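Local coordinates for flavoprotein (Thermotoga maritima, PDB 5V8S) that probably transfers electrons as an FMN-binding flavo-diiron oxidoreductase, with a mu-oxo-diiron centre in its metallo-beta-lactamase-like part, at residues W44-G49 and G183-P188; K88-I93 and K111-D116; D173-S178 and I233-P238; V355-V360 and L383-I388. The protein carries 1 engineered substitution. All coordinates share one frame; numbering follows the deposited sequence.

Contacts 1, 2 and 3 belong to the diiron-bearing part of the chain, whereas contact 4 lies in the flavodoxin-like part; the centres of contacts 2 and 4 are about 61 Å apart, on opposite sides of the chain's centre. Contacts 1 and 3 lie close to the metals: the side chains of Y185 and P238 are about 8 and 9 Å from the mu-oxo-diiron. Their segments alternate along the chain, and they touch where G183 N packs on P238 CB at 3.9 Å. Contact 2 is farther out, with its centre about 24 Å from that of contact 3. Contact 1 approaches contact 4 no closer than about 18 Å between nearest atoms.

Contact 1 of 4, residues W44-G49 and G183-P188; sequences WEIPEG and GGYLLP
G49 and L186 join the two segments through their backbones. I46 to G49 form a type I beta turn, closed by a bond from G49 N to I46 O, and the last carbonyl of the turn receives L186 N of the irregular segment G183-P188: L186 N to G49 O is 2.9 Å, nearly straight at the hydrogen (161°). Beside this bond a water bridges the backbones, donating to E48 O at 2.6 Å and accepting from L187 N. L187 CG closes on E48 O at 3.5 Å. The main side-chain contact is a CH-pi interaction: I46 CG2 sits 3.5 Å from the centroid of the Y185 ring and almost exactly on its normal, about equally far from all six carbons. With CG1 of I46 between the backbone N and the carbonyl carbon (chi1 53°), CG2 is left beside the N. The far end of the same ring reaches W44, Y185 OH lying 3.9 Å from W44 CB. E48 CG lies 3.6 Å from L186 N and its CB packs on L186 CD1; beyond CG the chain bends (chi2 -92°), and E48 OE2 ends 3.8 Å from Y185 CB. Helix 196-214 holds the polar ends, K208 by a salt bridge and H205 by a hydrogen bond to E48 OE2, T212 by a hydrogen bond to Y185 OH, while Y209 meets the Y185 ring edge-to-face. W44 packs on helix 336-348 of the same chain and on Y330 of the second subunit, and G184 pairs by backbone with H240 of the diiron pocket.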
loop_
_atom_site.group_PDB
_atom_site.type_symbol
_atom_site.label_atom_id
_atom_site.label_comp_id
_atom_site.label_asym_id
_atom_site.label_seq_id
_atom_site.Cartn_x
_atom_site.Cartn_y
_atom_site.Cartn_z
ATOM N N TRP A 44 -5.031 7.789 3.836
ATOM C CA TRP A 44 -6.063 7.900 2.798
ATOM C C TRP A 44 -5.697 8.987 1.793
ATOM O O TRP A 44 -5.575 10.160 2.140
ATOM C CB TRP A 44 -7.445 8.146 3.403
ATOM C CG TRP A 44 -7.740 7.217 4.511
ATOM C CD1 TRP A 44 -7.976 7.564 5.806
ATOM C CD2 TRP A 44 -7.818 5.789 4.458
ATOM N NE1 TRP A 44 -8.175 6.441 6.565
ATOM C CE2 TRP A 44 -8.075 5.337 5.765
ATOM C CE3 TRP A 44 -7.658 4.846 3.438
ATOM C CZ2 TRP A 44 -8.184 3.979 6.084
ATOM C CZ3 TRP A 44 -7.772 3.485 3.755
ATOM C CH2 TRP A 44 -8.030 3.073 5.073
ATOM N N GLU A 45 -5.521 8.588 0.543
ATOM C CA GLU A 45 -5.139 9.515 -0.519
ATOM C C GLU A 45 -6.241 10.542 -0.768
ATOM O O GLU A 45 -7.342 10.187 -1.200
ATOM C CB GLU A 45 -4.896 8.716 -1.792
ATOM C CG GLU A 45 -3.897 7.563 -1.645
ATOM C CD GLU A 45 -4.539 6.179 -1.325
ATOM O OE1 GLU A 45 -5.622 6.107 -0.678
ATOM O OE2 GLU A 45 -3.934 5.156 -1.720
ATOM N N ILE A 46 -5.930 11.816 -0.527
ATOM C CA ILE A 46 -6.889 12.910 -0.721
ATOM C C ILE A 46 -6.239 14.040 -1.511
ATOM O O ILE A 46 -5.985 15.122 -0.971
ATOM C CB ILE A 46 -7.499 13.403 0.616
ATOM C CG1 ILE A 46 -6.424 13.769 1.658
ATOM C CG2 ILE A 46 -8.422 12.349 1.169
ATOM C CD1 ILE A 46 -7.013 14.661 2.808
ATOM N N PRO A 47 -5.978 13.848 -2.803
ATOM C CA PRO A 47 -5.502 14.973 -3.624
ATOM C C PRO A 47 -6.445 16.168 -3.620
ATOM O O PRO A 47 -6.004 17.291 -3.916
ATOM C CB PRO A 47 -5.375 14.363 -5.031
ATOM C CG PRO A 47 -6.223 13.143 -4.991
ATOM C CD PRO A 47 -6.184 12.624 -3.589
ATOM N N GLU A 48 -7.727 15.962 -3.301
ATOM C CA GLU A 48 -8.690 17.053 -3.276
ATOM C C GLU A 48 -8.623 17.883 -2.002
ATOM O O GLU A 48 -9.298 18.922 -1.928
ATOM C CB GLU A 48 -10.105 16.501 -3.408
ATOM C CG GLU A 48 -10.581 15.647 -2.241
ATOM C CD GLU A 48 -10.331 14.147 -2.408
ATOM O OE1 GLU A 48 -9.203 13.741 -2.789
ATOM O OE2 GLU A 48 -11.292 13.374 -2.168
ATOM N N GLY A 49 -7.879 17.440 -0.984
ATOM C CA GLY A 49 -7.755 18.196 0.246
ATOM C C GLY A 49 -8.932 18.020 1.190
ATOM O O GLY A 49 -9.899 17.289 0.946
ATOM N N GLY A 183 -19.022 15.486 8.018
ATOM C CA GLY A 183 -17.910 16.011 7.262
ATOM C C GLY A 183 -17.729 15.328 5.919
ATOM O O GLY A 183 -18.347 14.318 5.620
ATOM N N GLY A 184 -16.849 15.920 5.124
ATOM C CA GLY A 184 -16.421 15.335 3.868
ATOM C C GLY A 184 -15.061 15.886 3.494
ATOM O O GLY A 184 -14.622 16.912 4.021
ATOM N N TYR A 185 -14.394 15.190 2.563
ATOM C CA TYR A 185 -13.216 15.740 1.915
ATOM C C TYR A 185 -13.656 16.752 0.853
ATOM O O TYR A 185 -14.854 16.963 0.638
ATOM C CB TYR A 185 -12.412 14.618 1.249
ATOM C CG TYR A 185 -11.887 13.546 2.178
ATOM C CD1 TYR A 185 -11.088 13.863 3.273
ATOM C CD2 TYR A 185 -12.158 12.208 1.937
ATOM C CE1 TYR A 185 -10.561 12.855 4.102
ATOM C CE2 TYR A 185 -11.649 11.206 2.743
ATOM C CZ TYR A 185 -10.852 11.528 3.837
ATOM O OH TYR A 185 -10.326 10.535 4.655
ATOM N N LEU A 186 -12.668 17.366 0.178
ATOM C CA LEU A 186 -12.832 18.359 -0.893
ATOM C C LEU A 186 -12.780 19.778 -0.339
ATOM O O LEU A 186 -13.207 20.039 0.793
ATOM C CB LEU A 186 -14.132 18.166 -1.713
ATOM C CG LEU A 186 -14.233 18.976 -3.027
ATOM C CD1 LEU A 186 -13.296 18.483 -4.101
ATOM C CD2 LEU A 186 -15.666 18.981 -3.565
ATOM N N LEU A 187 -12.291 20.712 -1.154
ATOM C CA LEU A 187 -12.272 22.124 -0.801
ATOM C C LEU A 187 -13.216 22.891 -1.712
ATOM O O LEU A 187 -12.764 23.546 -2.661
ATOM C CB LEU A 187 -10.852 22.659 -0.952
ATOM C CG LEU A 187 -9.801 21.914 -0.126
ATOM C CD1 LEU A 187 -8.397 22.411 -0.488
ATOM C CD2 LEU A 187 -10.098 22.045 1.368
ATOM N N PRO A 188 -14.523 22.845 -1.456
ATOM C CA PRO A 188 -15.476 23.436 -2.392
ATOM C C PRO A 188 -15.324 24.943 -2.458
ATOM O O PRO A 188 -14.884 25.605 -1.515
ATOM C CB PRO A 188 -16.840 23.039 -1.811
ATOM C CG PRO A 188 -16.561 21.985 -0.806
ATOM C CD PRO A 188 -15.201 22.241 -0.299
HETATM O O HOH W 1 -10.642 20.346 -3.658
#

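Contact 2 of 4, residues K88-I93 and K111-D116; sequences KEITHI and KTIGHD
H115 turns its CG between its own backbone N and carbonyl carbon (chi1 57°), which carries the imidazole across to K88, while I113 keeps CD1 extended (chi2 170°) toward I90 and I93. H115 NE2 donates to K88 O at 2.6 Å; the bond is nearly straight (169°), and the oxygen lies in the ring plane. The other ring nitrogen, ND1, donates to D116 O at 2.9 Å, again close to the ring plane, so the two bonds fix the rotation of the imidazole. With both nitrogens acting as donors, the ring is probably protonated. Between them CE1 comes to 3.5 Å from I90 O, a buried carbonyl oxygen with no hydrogen-bond partner in the model; a positive ring could offset this in part. I113 CG2 covers one face of the imidazole 3.5 Å above its plane, offset toward the rim. Deeper in, I113 CD1 touches both isoleucines: I90 CG2 at 3.9 Å, where the two side chains cross at about a right angle, and I93 CD1 at 4.0 Å, tip to tip. Nearer the surface, K88 CG lies 3.8 Å from I113 O at the end of the helix, and G114, with positive phi, turns the chain out of it. The contact thus packs the carboxyl end of helix 106-113 against the residues leading into strand 92-94. That strand runs parallel between strands 62-66 and 118-121, and helix 106-113 belongs to the beta-alpha-beta crossover from 92-94 to 118-121. L106 and L110 of the helix also pack on I93, while L81 of helix 74-82 covers I90.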
loop_
_atom_site.group_PDB
_atom_site.type_symbol
_atom_site.label_atom_id
_atom_site.label_comp_id
_atom_site.label_asym_id
_atom_site.label_seq_id
_atom_site.Cartn_x
_atom_site.Cartn_y
_atom_site.Cartn_z
ATOM N N LYS A 88 -9.143 37.440 24.342
ATOM C CA LYS A 88 -9.288 37.620 25.779
ATOM C C LYS A 88 -10.749 37.650 26.211
ATOM O O LYS A 88 -11.038 37.451 27.395
ATOM C CB LYS A 88 -8.598 38.916 26.192
ATOM C CG LYS A 88 -7.103 38.867 26.052
ATOM C CD LYS A 88 -6.453 40.084 26.675
ATOM C CE LYS A 88 -6.786 41.346 25.884
ATOM N NZ LYS A 88 -6.065 42.532 26.405
ATOM N N GLU A 89 -11.670 37.892 25.282
ATOM C CA GLU A 89 -13.098 37.904 25.566
ATOM C C GLU A 89 -13.751 36.548 25.338
ATOM O O GLU A 89 -14.968 36.427 25.484
ATOM C CB GLU A 89 -13.802 38.945 24.688
ATOM C CG GLU A 89 -13.170 40.338 24.705
ATOM C CD GLU A 89 -13.698 41.223 25.816
ATOM O OE1 GLU A 89 -14.765 40.908 26.392
ATOM O OE2 GLU A 89 -13.043 42.250 26.111
ATOM N N ILE A 90 -12.980 35.525 24.969
ATOM C CA ILE A 90 -13.537 34.182 24.886
ATOM C C ILE A 90 -13.763 33.636 26.290
ATOM O O ILE A 90 -12.891 33.723 27.166
ATOM C CB ILE A 90 -12.629 33.264 24.048
ATOM C CG1 ILE A 90 -12.670 33.712 22.580
ATOM C CG2 ILE A 90 -13.075 31.805 24.179
ATOM C CD1 ILE A 90 -11.648 33.031 21.711
ATOM N N THR A 91 -14.929 33.032 26.493
ATOM C CA THR A 91 -15.338 32.515 27.790
ATOM C C THR A 91 -15.503 31.004 27.813
ATOM O O THR A 91 -15.386 30.402 28.892
ATOM C CB THR A 91 -16.675 33.144 28.231
ATOM O OG1 THR A 91 -17.671 32.926 27.224
ATOM C CG2 THR A 91 -16.535 34.661 28.501
ATOM N N HIS A 92 -15.772 30.380 26.665
ATOM C CA HIS A 92 -16.046 28.953 26.579
ATOM C C HIS A 92 -15.387 28.387 25.337
ATOM O O HIS A 92 -15.331 29.056 24.307
ATOM C CB HIS A 92 -17.549 28.703 26.448
ATOM C CG HIS A 92 -18.329 29.089 27.654
ATOM N ND1 HIS A 92 -18.603 30.405 27.970
ATOM C CD2 HIS A 92 -18.897 28.336 28.623
ATOM C CE1 HIS A 92 -19.300 30.443 29.090
ATOM N NE2 HIS A 92 -19.488 29.205 29.512
ATOM N N ILE A 93 -14.889 27.157 25.450
ATOM C CA ILE A 93 -14.459 26.371 24.296
ATOM C C ILE A 93 -15.130 25.004 24.377
ATOM O O ILE A 93 -14.971 24.285 25.374
ATOM C CB ILE A 93 -12.926 26.214 24.223
ATOM C CG1 ILE A 93 -12.241 27.581 24.164
ATOM C CG2 ILE A 93 -12.546 25.390 22.989
ATOM C CD1 ILE A 93 -10.738 27.556 24.280
ATOM N N LYS A 111 -3.247 29.733 25.464
ATOM C CA LYS A 111 -2.189 30.673 25.825
ATOM C C LYS A 111 -2.532 32.090 25.379
ATOM O O LYS A 111 -2.261 33.060 26.099
ATOM C CB LYS A 111 -0.861 30.235 25.206
ATOM C CG LYS A 111 0.178 29.769 26.225
ATOM C CD LYS A 111 1.361 29.070 25.552
ATOM C CE LYS A 111 2.375 28.552 26.573
ATOM N NZ LYS A 111 3.456 27.744 25.926
ATOM N N THR A 112 -3.119 32.231 24.191
ATOM C CA THR A 112 -3.486 33.554 23.698
ATOM C C THR A 112 -4.612 34.158 24.529
ATOM O O THR A 112 -4.626 35.371 24.773
ATOM C CB THR A 112 -3.885 33.464 22.228
ATOM O OG1 THR A 112 -2.816 32.876 21.488
ATOM C CG2 THR A 112 -4.161 34.835 21.652
ATOM N N ILE A 113 -5.562 33.336 24.974
ATOM C CA ILE A 113 -6.644 33.852 25.808
ATOM C C ILE A 113 -6.077 34.391 27.117
ATOM O O ILE A 113 -6.450 35.474 27.579
ATOM C CB ILE A 113 -7.730 32.781 26.030
ATOM C CG1 ILE A 113 -8.397 32.417 24.704
ATOM C CG2 ILE A 113 -8.802 33.293 26.992
ATOM C CD1 ILE A 113 -9.304 31.209 24.779
ATOM N N GLY A 114 -5.154 33.647 27.726
ATOM C CA GLY A 114 -4.400 34.136 28.866
ATOM C C GLY A 114 -5.121 34.112 30.194
ATOM O O GLY A 114 -4.605 34.669 31.174
ATOM N N HIS A 115 -6.297 33.497 30.266
ATOM C CA HIS A 115 -7.006 33.329 31.521
ATOM C C HIS A 115 -7.862 32.079 31.410
ATOM O O HIS A 115 -8.047 31.525 30.325
ATOM C CB HIS A 115 -7.860 34.560 31.878
ATOM C CG HIS A 115 -8.858 34.933 30.827
ATOM N ND1 HIS A 115 -10.015 34.216 30.614
ATOM C CD2 HIS A 115 -8.874 35.948 29.931
ATOM C CE1 HIS A 115 -10.694 34.763 29.620
ATOM N NE2 HIS A 115 -10.023 35.816 29.188
ATOM N N ASP A 116 -8.386 31.637 32.550
ATOM C CA ASP A 116 -9.198 30.429 32.573
ATOM C C ASP A 116 -10.406 30.590 31.659
ATOM O O ASP A 116 -10.994 31.672 31.555
ATOM C CB ASP A 116 -9.686 30.151 33.992
ATOM C CG ASP A 116 -8.583 29.669 34.912
ATOM O OD1 ASP A 116 -7.454 29.416 34.428
ATOM O OD2 ASP A 116 -8.852 29.535 36.125
#

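Contact 3 of 4, residues D173-S178 and I233-P238; sequences DGILFS and IKALLP
The F177 ring meets L237 obliquely, CE2 lying 3.5 Å from L237 CD2, and Y55 of strand 50-59 stacks edge-to-face with the same ring. Both F177 and L237 hold CG beside the backbone N, anti to the carbonyl carbon, and the two side chains run side by side, pointing the same way. L237 CD2 also packs on I175 CG2 at 3.8 Å, so I175, F177 and L237 form one apolar patch, with A235 on the same face of the sheet. Strands 175-178 and 235-238 are parallel, their axes 21° apart. L237 N donates to L176 O at 2.8 Å; L176 N donates to A235 O, and S178 N to L237 O. At the start of the pair G174 O accepts two donors, K234 N at 2.7 Å and, weakly, A235 N at 3.3 Å. This is the edge pair of a mixed sheet in a metallo-beta-lactamase-like fold, an alpha-beta-beta-alpha sandwich; helices 196-214 and 218-228 lie in the connection between the two strands. The F177 and L237 face looks onto strands 16-22 and 50-59 of the other sheet. On the opposite face L176 and L236 point together, and L236 packs on helix 248-260. S178 OG, bonded to V181 O, lies only 3.2 Å from L236 CD2, a tight approach. K234 runs extended beyond CG, which rests 3.5 Å from G174 O, and its CE lies 3.7 Å from I175 CG1.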
loop_
_atom_site.group_PDB
_atom_site.type_symbol
_atom_site.label_atom_id
_atom_site.label_comp_id
_atom_site.label_asym_id
_atom_site.label_seq_id
_atom_site.Cartn_x
_atom_site.Cartn_y
_atom_site.Cartn_z
ATOM N N ASP A 173 -30.484 25.388 19.567
ATOM C CA ASP A 173 -31.731 25.888 18.964
ATOM C C ASP A 173 -31.868 25.512 17.487
ATOM O O ASP A 173 -32.215 26.339 16.640
ATOM C CB ASP A 173 -31.847 27.402 19.128
ATOM C CG ASP A 173 -32.045 27.830 20.562
ATOM O OD1 ASP A 173 -32.462 27.009 21.407
ATOM O OD2 ASP A 173 -31.793 29.016 20.834
ATOM N N GLY A 174 -31.609 24.253 17.174
ATOM C CA GLY A 174 -31.786 23.764 15.822
ATOM C C GLY A 174 -30.512 23.717 15.012
ATOM O O GLY A 174 -30.483 23.084 13.946
ATOM N N ILE A 175 -29.451 24.357 15.490
ATOM C CA ILE A 175 -28.167 24.369 14.797
ATOM C C ILE A 175 -27.285 23.311 15.437
ATOM O O ILE A 175 -27.049 23.350 16.647
ATOM C CB ILE A 175 -27.519 25.755 14.883
ATOM C CG1 ILE A 175 -28.448 26.793 14.243
ATOM C CG2 ILE A 175 -26.133 25.750 14.236
ATOM C CD1 ILE A 175 -27.979 28.218 14.413
ATOM N N LEU A 176 -26.784 22.368 14.641
ATOM C CA LEU A 176 -25.985 21.265 15.161
ATOM C C LEU A 176 -24.527 21.465 14.755
ATOM O O LEU A 176 -24.206 21.492 13.560
ATOM C CB LEU A 176 -26.512 19.934 14.615
ATOM C CG LEU A 176 -25.989 18.683 15.326
ATOM C CD1 LEU A 176 -26.662 18.532 16.680
ATOM C CD2 LEU A 176 -26.215 17.449 14.483
ATOM N N PHE A 177 -23.653 21.619 15.748
ATOM C CA PHE A 177 -22.209 21.654 15.537
ATOM C C PHE A 177 -21.722 20.225 15.733
ATOM O O PHE A 177 -21.745 19.702 16.850
ATOM C CB PHE A 177 -21.541 22.599 16.538
ATOM C CG PHE A 177 -22.027 24.021 16.462
ATOM C CD1 PHE A 177 -23.111 24.442 17.220
ATOM C CD2 PHE A 177 -21.370 24.951 15.670
ATOM C CE1 PHE A 177 -23.542 25.771 17.171
ATOM C CE2 PHE A 177 -21.786 26.281 15.628
ATOM C CZ PHE A 177 -22.873 26.686 16.374
ATOM N N SER A 178 -21.338 19.569 14.641
ATOM C CA SER A 178 -21.233 18.123 14.645
ATOM C C SER A 178 -19.824 17.596 14.424
ATOM O O SER A 178 -19.641 16.379 14.422
ATOM C CB SER A 178 -22.162 17.539 13.576
ATOM O OG SER A 178 -21.903 18.125 12.322
ATOM N N ILE A 233 -33.631 19.732 13.307
ATOM C CA ILE A 233 -32.343 20.210 12.819
ATOM C C ILE A 233 -32.604 21.205 11.700
ATOM O O ILE A 233 -33.144 20.846 10.645
ATOM C CB ILE A 233 -31.438 19.056 12.359
ATOM C CG1 ILE A 233 -31.131 18.126 13.538
ATOM C CG2 ILE A 233 -30.154 19.618 11.774
ATOM C CD1 ILE A 233 -30.298 16.925 13.181
ATOM N N LYS A 234 -32.209 22.455 11.922
ATOM C CA LYS A 234 -32.321 23.479 10.894
ATOM C C LYS A 234 -31.015 23.734 10.147
ATOM O O LYS A 234 -31.060 24.250 9.022
ATOM C CB LYS A 234 -32.910 24.780 11.475
ATOM C CG LYS A 234 -31.968 25.723 12.179
ATOM C CD LYS A 234 -32.720 26.990 12.618
ATOM C CE LYS A 234 -31.784 28.047 13.208
ATOM N NZ LYS A 234 -32.508 29.153 13.902
ATOM N N ALA A 235 -29.869 23.328 10.699
ATOM C CA ALA A 235 -28.586 23.497 10.043
ATOM C C ALA A 235 -27.620 22.515 10.673
ATOM O O ALA A 235 -27.721 22.196 11.862
ATOM C CB ALA A 235 -28.057 24.927 10.172
ATOM N N LEU A 236 -26.711 22.002 9.843
ATOM C CA LEU A 236 -25.637 21.130 10.303
ATOM C C LEU A 236 -24.317 21.777 9.920
ATOM O O LEU A 236 -24.067 22.037 8.735
ATOM C CB LEU A 236 -25.770 19.730 9.701
ATOM C CG LEU A 236 -24.825 18.679 10.287
ATOM C CD1 LEU A 236 -25.487 17.319 10.246
ATOM C CD2 LEU A 236 -23.483 18.622 9.563
ATOM N N LEU A 237 -23.476 22.030 10.929
ATOM C CA LEU A 237 -22.214 22.756 10.799
ATOM C C LEU A 237 -21.104 21.792 11.206
ATOM O O LEU A 237 -20.785 21.662 12.406
ATOM C CB LEU A 237 -22.203 23.980 11.718
ATOM C CG LEU A 237 -22.902 25.257 11.219
ATOM C CD1 LEU A 237 -24.289 24.985 10.668
ATOM C CD2 LEU A 237 -22.930 26.298 12.319
ATOM N N PRO A 238 -20.514 21.074 10.257
ATOM C CA PRO A 238 -19.481 20.082 10.595
ATOM C C PRO A 238 -18.080 20.648 10.613
ATOM O O PRO A 238 -17.843 21.795 10.222
ATOM C CB PRO A 238 -19.605 19.066 9.457
ATOM C CG PRO A 238 -19.927 19.959 8.268
ATOM C CD PRO A 238 -20.765 21.133 8.810
#

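Contact 4 of 4, residues V355-V360 and L383-I388; sequences VLVFGV and LSFTEI
V357 O is gripped by a backbone nitrogen and a water: T386 N donates to it at 2.9 Å, and the water donates at 3.0 Å. F385 CA adds a CA-H...O contact to the same oxygen. The water also bonds to S384 OG and, at 2.7 Å, to T386 OG1, tying both hydroxyls to the neighbouring strand; it lies above one face of the F358 ring, offset toward the rim. The remaining rungs of this parallel pair run from L383 N to V355 O, V357 N to S384 O, G359 N to T386 O and I388 N to G359 O. S384 N, by contrast, is buried with no partner in the model. F358 and T386 lie side by side, F358 CD2 touching T386 CB at 3.7 Å, and I388 CD1 reaches F358 CB at the same distance. On the other face of the sheet F385 holds CG anti to its backbone N (chi1 177°). F385 CD1 lies 3.7 Å from V357 CG1, and F385 CZ comes to 4.0 Å from G359 CA, over a residue with no side chain to block it. Helix 395-409 covers L383, S384 and T386, while helix 278-292 packs on F358 and I388. The side chain of V360 lies close to a bound methylpentanediol, probably from the crystallisation liquor. Flavodoxins bind FMN at the carboxyl ends of their parallel strands. Strands 354-360 and 381-388, joined through helix 371-376, are a beta-alpha-beta unit at the edge of the five-stranded parallel sheet of such a flavodoxin-like fold.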
loop_
_atom_site.group_PDB
_atom_site.type_symbol
_atom_site.label_atom_id
_atom_site.label_comp_id
_atom_site.label_asym_id
_atom_site.label_seq_id
_atom_site.Cartn_x
_atom_site.Cartn_y
_atom_site.Cartn_z
ATOM N N VAL A 355 -20.641 -11.219 -4.170
ATOM C CA VAL A 355 -19.298 -11.111 -4.725
ATOM C C VAL A 355 -19.055 -12.284 -5.664
ATOM O O VAL A 355 -19.502 -13.404 -5.403
ATOM C CB VAL A 355 -18.240 -11.112 -3.596
ATOM C CG1 VAL A 355 -16.813 -11.173 -4.120
ATOM C CG2 VAL A 355 -18.449 -9.886 -2.689
ATOM N N LEU A 356 -18.329 -12.027 -6.749
ATOM C CA LEU A 356 -17.722 -13.075 -7.561
ATOM C C LEU A 356 -16.219 -13.019 -7.360
ATOM O O LEU A 356 -15.639 -11.930 -7.332
ATOM C CB LEU A 356 -17.968 -12.855 -9.055
ATOM C CG LEU A 356 -19.409 -12.903 -9.556
ATOM C CD1 LEU A 356 -19.461 -12.592 -11.046
ATOM C CD2 LEU A 356 -20.040 -14.258 -9.242
ATOM N N VAL A 357 -15.585 -14.189 -7.267
ATOM C CA VAL A 357 -14.137 -14.293 -7.171
ATOM C C VAL A 357 -13.635 -15.054 -8.387
ATOM O O VAL A 357 -14.151 -16.132 -8.708
ATOM C CB VAL A 357 -13.684 -14.982 -5.870
ATOM C CG1 VAL A 357 -12.141 -15.136 -5.856
ATOM C CG2 VAL A 357 -14.169 -14.206 -4.659
ATOM N N PHE A 358 -12.686 -14.455 -9.091
ATOM C CA PHE A 358 -11.901 -15.109 -10.125
ATOM C C PHE A 358 -10.477 -15.197 -9.598
ATOM O O PHE A 358 -9.925 -14.203 -9.126
ATOM C CB PHE A 358 -11.905 -14.283 -11.423
ATOM C CG PHE A 358 -13.250 -14.170 -12.100
ATOM C CD1 PHE A 358 -14.217 -13.313 -11.621
ATOM C CD2 PHE A 358 -13.528 -14.885 -13.247
ATOM C CE1 PHE A 358 -15.449 -13.205 -12.262
ATOM C CE2 PHE A 358 -14.756 -14.782 -13.884
ATOM C CZ PHE A 358 -15.719 -13.944 -13.394
ATOM N N GLY A 359 -9.870 -16.365 -9.675
ATOM C CA GLY A 359 -8.538 -16.510 -9.117
ATOM C C GLY A 359 -7.715 -17.522 -9.872
ATOM O O GLY A 359 -8.241 -18.525 -10.370
ATOM N N VAL A 360 -6.411 -17.247 -9.958
ATOM C CA VAL A 360 -5.474 -18.187 -10.544
ATOM C C VAL A 360 -5.307 -19.378 -9.618
ATOM O O VAL A 360 -5.317 -19.242 -8.386
ATOM C CB VAL A 360 -4.134 -17.461 -10.736
ATOM C CG1 VAL A 360 -3.061 -18.444 -11.107
ATOM C CG2 VAL A 360 -4.292 -16.384 -11.811
ATOM N N LEU A 383 -20.705 -15.740 -4.371
ATOM C CA LEU A 383 -21.633 -16.563 -5.140
ATOM C C LEU A 383 -20.937 -17.729 -5.816
ATOM O O LEU A 383 -21.507 -18.819 -5.913
ATOM C CB LEU A 383 -22.333 -15.731 -6.209
ATOM C CG LEU A 383 -23.093 -14.521 -5.701
ATOM C CD1 LEU A 383 -23.835 -13.884 -6.876
ATOM C CD2 LEU A 383 -24.068 -14.936 -4.618
ATOM N N SER A 384 -19.723 -17.513 -6.304
ATOM C CA SER A 384 -18.974 -18.577 -6.949
ATOM C C SER A 384 -17.516 -18.177 -7.024
ATOM O O SER A 384 -17.158 -17.002 -6.889
ATOM C CB SER A 384 -19.479 -18.878 -8.367
ATOM O OG SER A 384 -19.204 -17.797 -9.240
ATOM N N PHE A 385 -16.695 -19.191 -7.296
ATOM C CA PHE A 385 -15.281 -19.050 -7.610
ATOM C C PHE A 385 -15.048 -19.570 -9.024
ATOM O O PHE A 385 -15.533 -20.654 -9.382
ATOM C CB PHE A 385 -14.428 -19.852 -6.629
ATOM C CG PHE A 385 -12.969 -19.812 -6.950
ATOM C CD1 PHE A 385 -12.173 -18.791 -6.468
ATOM C CD2 PHE A 385 -12.398 -20.780 -7.760
ATOM C CE1 PHE A 385 -10.822 -18.747 -6.774
ATOM C CE2 PHE A 385 -11.056 -20.742 -8.069
ATOM C CZ PHE A 385 -10.265 -19.721 -7.577
ATOM N N THR A 386 -14.322 -18.795 -9.824
ATOM C CA THR A 386 -13.984 -19.163 -11.196
ATOM C C THR A 386 -12.475 -19.125 -11.364
ATOM O O THR A 386 -11.827 -18.132 -11.029
ATOM C CB THR A 386 -14.641 -18.208 -12.204
ATOM O OG1 THR A 386 -16.064 -18.221 -12.029
ATOM C CG2 THR A 386 -14.322 -18.603 -13.631
ATOM N N GLU A 387 -11.928 -20.191 -11.924
ATOM C CA GLU A 387 -10.494 -20.290 -12.097
ATOM C C GLU A 387 -10.039 -19.418 -13.262
ATOM O O GLU A 387 -10.639 -19.448 -14.346
ATOM C CB GLU A 387 -10.104 -21.742 -12.377
ATOM C CG GLU A 387 -8.601 -21.916 -12.407
ATOM C CD GLU A 387 -8.142 -23.333 -12.717
ATOM O OE1 GLU A 387 -8.993 -24.238 -12.842
ATOM O OE2 GLU A 387 -6.911 -23.530 -12.847
ATOM N N ILE A 388 -8.970 -18.657 -13.039
ATOM C CA ILE A 388 -8.311 -17.904 -14.097
ATOM C C ILE A 388 -7.244 -18.814 -14.680
ATOM O O ILE A 388 -6.274 -19.155 -14.003
ATOM C CB ILE A 388 -7.710 -16.592 -13.574
ATOM C CG1 ILE A 388 -8.818 -15.654 -13.075
ATOM C CG2 ILE A 388 -6.845 -15.931 -14.668
ATOM C CD1 ILE A 388 -8.300 -14.377 -12.448
HETATM O O HOH W 2 -16.776 -16.436 -10.093
#